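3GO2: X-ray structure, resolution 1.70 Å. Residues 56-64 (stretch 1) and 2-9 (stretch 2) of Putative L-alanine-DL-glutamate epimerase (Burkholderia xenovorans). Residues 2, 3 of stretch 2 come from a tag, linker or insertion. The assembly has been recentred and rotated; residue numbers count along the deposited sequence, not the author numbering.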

# COMPACT_ATOMS: atom_id res chain seq x y z
N ARG A 56 10.19 -22.68 38.07
CA ARG A 56 11.18 -21.63 37.86
C ARG A 56 10.88 -20.40 38.72
O ARG A 56 11.77 -19.61 39.05
CB ARG A 56 11.22 -21.23 36.37
CG ARG A 56 11.33 -22.39 35.40
CD ARG A 56 12.71 -22.98 35.43
NE ARG A 56 13.71 -21.95 35.18
CZ ARG A 56 14.45 -21.85 34.07
NH1 ARG A 56 14.34 -22.74 33.09
NH2 ARG A 56 15.32 -20.85 33.96
N LEU A 57 9.61 -20.22 39.06
CA LEU A 57 9.15 -19.07 39.80
C LEU A 57 9.50 -19.16 41.30
O LEU A 57 9.76 -18.15 41.94
CB LEU A 57 7.63 -18.91 39.58
CG LEU A 57 7.00 -17.69 40.26
CD1 LEU A 57 7.68 -16.32 39.90
CD2 LEU A 57 5.50 -17.63 40.03
N VAL A 58 9.51 -20.38 41.86
CA VAL A 58 9.76 -20.55 43.29
C VAL A 58 11.10 -19.94 43.62
O VAL A 58 12.09 -20.16 42.90
CB VAL A 58 9.74 -22.05 43.71
CG1 VAL A 58 10.28 -22.23 45.12
CG2 VAL A 58 8.31 -22.62 43.58
N GLY A 59 11.12 -19.11 44.66
CA GLY A 59 12.31 -18.43 45.11
C GLY A 59 12.42 -17.00 44.62
O GLY A 59 13.22 -16.22 45.16
N ALA A 60 11.62 -16.65 43.61
CA ALA A 60 11.59 -15.29 43.07
C ALA A 60 10.65 -14.42 43.90
O ALA A 60 9.85 -14.92 44.68
CB ALA A 60 11.15 -15.31 41.60
N SER A 61 10.73 -13.10 43.72
CA SER A 61 9.83 -12.17 44.41
C SER A 61 8.42 -12.25 43.86
O SER A 61 8.22 -12.16 42.65
CB SER A 61 10.30 -10.73 44.24
OG SER A 61 9.40 -9.84 44.90
N VAL A 62 7.43 -12.38 44.75
CA VAL A 62 6.01 -12.32 44.35
C VAL A 62 5.64 -10.98 43.73
O VAL A 62 4.66 -10.89 42.94
CB VAL A 62 5.07 -12.60 45.52
CG1 VAL A 62 5.05 -11.43 46.51
CG2 VAL A 62 3.64 -12.93 45.05
N MET A 63 6.40 -9.94 44.06
CA MET A 63 6.09 -8.60 43.59
C MET A 63 6.49 -8.38 42.13
O MET A 63 5.94 -7.53 41.43
CB MET A 63 6.80 -7.56 44.46
CG MET A 63 6.54 -7.70 45.96
SD MET A 63 4.79 -7.54 46.49
CE MET A 63 4.74 -5.81 46.68
N GLU A 64 7.42 -9.19 41.63
CA GLU A 64 8.06 -8.94 40.34
C GLU A 64 7.36 -9.74 39.23
O GLU A 64 7.94 -10.63 38.59
CB GLU A 64 9.56 -9.26 40.44
CG GLU A 64 10.28 -8.27 41.35
CD GLU A 64 11.75 -8.53 41.61
OE1 GLU A 64 12.34 -9.40 40.97
OE2 GLU A 64 12.29 -7.83 42.49
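Stretch 2 (2-9) SLKVVSVD

Stretch 2 lies along the loop that follows the helix end of stretch 1, held by three backbone hydrogen bonds and a single beta bridge, with Val-5 packed between the side chains of Leu-57 and Val-62. Its backbone is not extended throughout: Leu-3 (phi/psi -105/21) and Val-6 (-101/-31) break the extended path. Leu-3 and Lys-4 are loop, and the strand that begins at Val-5 continues beyond Asp-9. The two stretches run in opposite senses: Leu-3 lies by Ser-61 and Val-62, whereas Val-8 reaches Leu-57. Val-62 N donates to Leu-3 O (2.8 Å), Val-5 N to Ala-60 O (2.9 Å) and Gly-59 N to Val-5 O (2.9 Å), all nearly straight. Ser-61 and Lys-4 form the bridge, CA to CA 4.5 Å. The type II turn from Leu-57 to Ala-60 puts Gly-59 at a positive phi, where a CB would jam against the preceding carbonyl. Val-5 points toward stretch 1, its CG2 4.0 Å from Val-62 CB and 4.2 Å from Leu-57 CG; Val-8 CG2 meets Leu-57 CD2 at 4.0 Å. Val-6 and Ser-7 point away, but Val-58 CG1 comes within 3.5 Å of Val-6 O. The tag residue Leu-3 extends the apolar contact, its CD1 3.6 Å from Met-63 CG. The Lys-4 side chain sets out sideways, and its end leads away from stretch 1; a water joins its NZ (3.0 Å from the water O) to Gly-59 O (2.8 Å from the same atom).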

# COMPACT_ATOMS: atom_id res chain seq x y z
N SER A 2 9.68 -12.84 54.20
CA SER A 2 10.17 -12.36 52.88
C SER A 2 8.99 -12.29 51.91
O SER A 2 7.89 -12.70 52.21
CB SER A 2 11.24 -13.29 52.32
OG SER A 2 10.68 -14.47 51.71
N LEU A 3 9.26 -11.77 50.72
CA LEU A 3 8.23 -11.71 49.68
C LEU A 3 8.46 -12.78 48.60
O LEU A 3 7.94 -12.64 47.49
CB LEU A 3 8.24 -10.33 49.05
CG LEU A 3 7.84 -9.21 49.99
CD1 LEU A 3 7.95 -7.90 49.28
CD2 LEU A 3 6.42 -9.46 50.48
N LYS A 4 9.21 -13.83 48.93
CA LYS A 4 9.46 -14.91 47.98
C LYS A 4 8.25 -15.80 47.74
O LYS A 4 7.45 -16.04 48.64
CB LYS A 4 10.66 -15.77 48.40
CG LYS A 4 11.96 -15.02 48.33
CD LYS A 4 13.14 -15.86 48.75
CE LYS A 4 14.44 -15.08 48.56
NZ LYS A 4 15.62 -15.85 49.07
N VAL A 5 8.13 -16.29 46.51
CA VAL A 5 7.20 -17.35 46.17
C VAL A 5 7.76 -18.66 46.72
O VAL A 5 8.91 -19.00 46.46
CB VAL A 5 6.98 -17.45 44.65
CG1 VAL A 5 6.10 -18.66 44.32
CG2 VAL A 5 6.33 -16.15 44.12
N VAL A 6 6.96 -19.38 47.48
CA VAL A 6 7.40 -20.66 48.03
C VAL A 6 6.86 -21.85 47.26
O VAL A 6 7.52 -22.91 47.18
CB VAL A 6 7.02 -20.75 49.52
CG1 VAL A 6 7.14 -22.13 50.02
CG2 VAL A 6 7.95 -19.83 50.31
N SER A 7 5.67 -21.70 46.69
CA SER A 7 5.07 -22.80 45.95
C SER A 7 4.06 -22.34 44.90
O SER A 7 3.44 -21.28 45.05
CB SER A 7 4.44 -23.81 46.91
OG SER A 7 3.36 -23.26 47.61
N VAL A 8 3.95 -23.14 43.84
CA VAL A 8 2.97 -22.95 42.78
C VAL A 8 2.36 -24.31 42.52
O VAL A 8 3.06 -25.25 42.11
CB VAL A 8 3.60 -22.41 41.47
CG1 VAL A 8 2.50 -22.24 40.40
CG2 VAL A 8 4.36 -21.10 41.74
N ASP A 9 1.06 -24.43 42.83
CA ASP A 9 0.30 -25.67 42.71
C ASP A 9 -0.86 -25.47 41.75
O ASP A 9 -1.33 -24.34 41.55
CB ASP A 9 -0.28 -26.05 44.07
CG ASP A 9 0.78 -26.24 45.14
OD1 ASP A 9 1.72 -27.02 44.90
OD2 ASP A 9 0.66 -25.60 46.22
O HOH W 1 15.57 -17.13 46.38